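Glutamine synthetase (Streptomyces coelicolor, PDB 4BAX) belongs to the glutamine synthetase family, pairing an N-terminal beta-Grasp domain with a larger catalytic domain in an assembly of ten subunits. Local coordinates at residues M2-E7 / K25-A30. Sequence-based numbering, arbitrary orientation.
Sequences MTFKAE and KIITAA
Strands 3-7 and 25-28 run antiparallel as the two arms of a beta hairpin, their short axes 150° apart in direction. At the exposed end, the side chains of Thr-3 and Thr-28 cross obliquely and join hydroxyl to hydroxyl, Thr-3 OG1 lying 2.8 Å from Thr-28 OG1 in a hydrogen bond. Both oxygens stand anti to their own carbonyl carbons; Thr-3 CG2, anti to its backbone N, instead meets Ile-26 CG2 at 3.6 Å. Phe-4 and Ile-27 form a hydrogen-bonded pair, Phe-4 N to Ile-27 O and Ile-27 N to Phe-4 O both measuring 2.9 Å, each carbonyl accepting nearly along its C=O axis. With CG placed between the backbone N and the carbonyl carbon (chi1 69°), the Phe-4 ring comes beside Ile-27. There Ile-27 CB sits over one ring face, 4.2 Å from the centroid, in a CH-pi contact offset toward the rim, while Ile-27 CG2 touches Phe-4 CE1. Lys-5 emerges on the same side as Thr-3; its CG lies alongside Ile-26 CD1 (3.6 Å) before the chain bends away at chi3 and chi4, carrying NZ to a salt bridge with Glu-160 of the second subunit. Ala-6 pairs with Lys-25 through two further backbone bonds, Lys-25 N reaching Ala-6 O at 2.8 Å, and Ala-6 CB meets Ile-27 CD1. In the beta-Grasp sheet, strand 20-28 is outermost within this chain, but the Ile-26 backbone hydrogen-bonds to the second subunit, where its side chain packs on Ile-169; strand 3-11 lies between 20-28 and the parallel strand 75-82, whose Ile-75 packs against Phe-4 and Ala-6.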
loop_
_atom_site.group_PDB
_atom_site.type_symbol
_atom_site.label_atom_id
_atom_site.label_comp_id
_atom_site.label_asym_id
_atom_site.label_seq_id
_atom_site.Cartn_x
_atom_site.Cartn_y
_atom_site.Cartn_z
ATOM N N MET A 2 -33.360 -31.497 -25.468
ATOM C CA MET A 2 -32.313 -30.723 -24.800
ATOM C C MET A 2 -31.769 -29.446 -25.432
ATOM O O MET A 2 -31.853 -29.205 -26.640
ATOM C CB MET A 2 -31.114 -31.642 -24.561
ATOM C CG MET A 2 -30.447 -32.085 -25.856
ATOM S SD MET A 2 -28.664 -31.823 -25.834
ATOM C CE MET A 2 -28.188 -33.085 -24.664
ATOM N N THR A 3 -31.194 -28.639 -24.544
ATOM C CA THR A 3 -30.581 -27.374 -24.869
ATOM C C THR A 3 -29.116 -27.464 -24.499
ATOM O O THR A 3 -28.769 -27.998 -23.441
ATOM C CB THR A 3 -31.257 -26.235 -24.095
ATOM O OG1 THR A 3 -32.473 -25.881 -24.765
ATOM C CG2 THR A 3 -30.375 -25.016 -24.059
ATOM N N PHE A 4 -28.254 -27.002 -25.390
ATOM C CA PHE A 4 -26.832 -26.967 -25.115
ATOM C C PHE A 4 -26.189 -25.723 -25.721
ATOM O O PHE A 4 -26.755 -25.077 -26.609
ATOM C CB PHE A 4 -26.142 -28.242 -25.578
ATOM C CG PHE A 4 -26.103 -28.392 -27.060
ATOM C CD1 PHE A 4 -27.183 -28.950 -27.733
ATOM C CD2 PHE A 4 -24.988 -28.003 -27.785
ATOM C CE1 PHE A 4 -27.155 -29.103 -29.108
ATOM C CE2 PHE A 4 -24.958 -28.154 -29.162
ATOM C CZ PHE A 4 -26.045 -28.706 -29.822
ATOM N N LYS A 5 -25.016 -25.379 -25.208
ATOM C CA LYS A 5 -24.291 -24.208 -25.657
ATOM C C LYS A 5 -23.275 -24.582 -26.729
ATOM O O LYS A 5 -22.570 -25.598 -26.610
ATOM C CB LYS A 5 -23.600 -23.557 -24.474
ATOM C CG LYS A 5 -24.579 -22.968 -23.465
ATOM C CD LYS A 5 -23.818 -22.254 -22.363
ATOM C CE LYS A 5 -23.630 -23.110 -21.148
ATOM N NZ LYS A 5 -24.711 -22.799 -20.195
ATOM N N ALA A 6 -23.230 -23.771 -27.782
ATOM C CA ALA A 6 -22.253 -23.928 -28.853
ATOM C C ALA A 6 -21.439 -22.643 -29.006
ATOM O O ALA A 6 -21.991 -21.561 -29.243
ATOM C CB ALA A 6 -22.951 -24.270 -30.156
ATOM N N GLU A 7 -20.121 -22.760 -28.868
ATOM C CA GLU A 7 -19.252 -21.596 -29.028
ATOM C C GLU A 7 -18.692 -21.531 -30.440
ATOM O O GLU A 7 -17.840 -22.342 -30.827
ATOM C CB GLU A 7 -18.106 -21.642 -28.020
ATOM C CG GLU A 7 -17.311 -20.328 -27.903
ATOM C CD GLU A 7 -18.034 -19.219 -27.133
ATOM O OE1 GLU A 7 -19.141 -19.453 -26.602
ATOM O OE2 GLU A 7 -17.507 -18.088 -27.087
ATOM N N LYS A 25 -23.986 -19.564 -28.987
ATOM C CA LYS A 25 -25.300 -19.841 -29.529
ATOM C C LYS A 25 -25.969 -20.885 -28.629
ATOM O O LYS A 25 -25.348 -21.894 -28.241
ATOM C CB LYS A 25 -25.160 -20.385 -30.951
ATOM C CG LYS A 25 -26.452 -20.591 -31.722
ATOM C CD LYS A 25 -26.099 -20.793 -33.201
ATOM C CE LYS A 25 -27.326 -20.756 -34.113
ATOM N NZ LYS A 25 -27.528 -19.381 -34.704
ATOM N N ILE A 26 -27.230 -20.646 -28.291
ATOM C CA ILE A 26 -27.974 -21.600 -27.487
ATOM C C ILE A 26 -28.828 -22.432 -28.398
ATOM O O ILE A 26 -29.694 -21.902 -29.090
ATOM C CB ILE A 26 -28.869 -20.891 -26.467
ATOM C CG1 ILE A 26 -28.029 -19.925 -25.607
ATOM C CG2 ILE A 26 -29.613 -21.918 -25.625
ATOM C CD1 ILE A 26 -26.986 -20.615 -24.725
ATOM N N ILE A 27 -28.610 -23.738 -28.387
ATOM C CA ILE A 27 -29.286 -24.593 -29.348
ATOM C C ILE A 27 -30.217 -25.561 -28.638
ATOM O O ILE A 27 -29.822 -26.208 -27.670
ATOM C CB ILE A 27 -28.256 -25.385 -30.170
ATOM C CG1 ILE A 27 -27.400 -24.405 -30.973
ATOM C CG2 ILE A 27 -28.933 -26.446 -31.053
ATOM C CD1 ILE A 27 -26.429 -25.065 -31.888
ATOM N N THR A 28 -31.448 -25.667 -29.123
ATOM C CA THR A 28 -32.403 -26.593 -28.530
ATOM C C THR A 28 -32.805 -27.564 -29.625
ATOM O O THR A 28 -33.814 -27.389 -30.303
ATOM C CB THR A 28 -33.657 -25.877 -27.999
ATOM O OG1 THR A 28 -33.273 -24.771 -27.170
ATOM C CG2 THR A 28 -34.516 -26.841 -27.182
ATOM N N ALA A 29 -32.002 -28.604 -29.783
ATOM C CA ALA A 29 -32.212 -29.559 -30.845
ATOM C C ALA A 29 -31.490 -30.852 -30.472
ATOM O O ALA A 29 -30.827 -30.927 -29.430
ATOM C CB ALA A 29 -31.677 -29.004 -32.156
ATOM N N ALA A 30 -31.653 -31.874 -31.307
ATOM C CA ALA A 30 -30.999 -33.157 -31.086
ATOM C C ALA A 30 -29.593 -33.137 -31.692
ATOM O O ALA A 30 -29.424 -32.807 -32.873
ATOM C CB ALA A 30 -31.829 -34.285 -31.712
#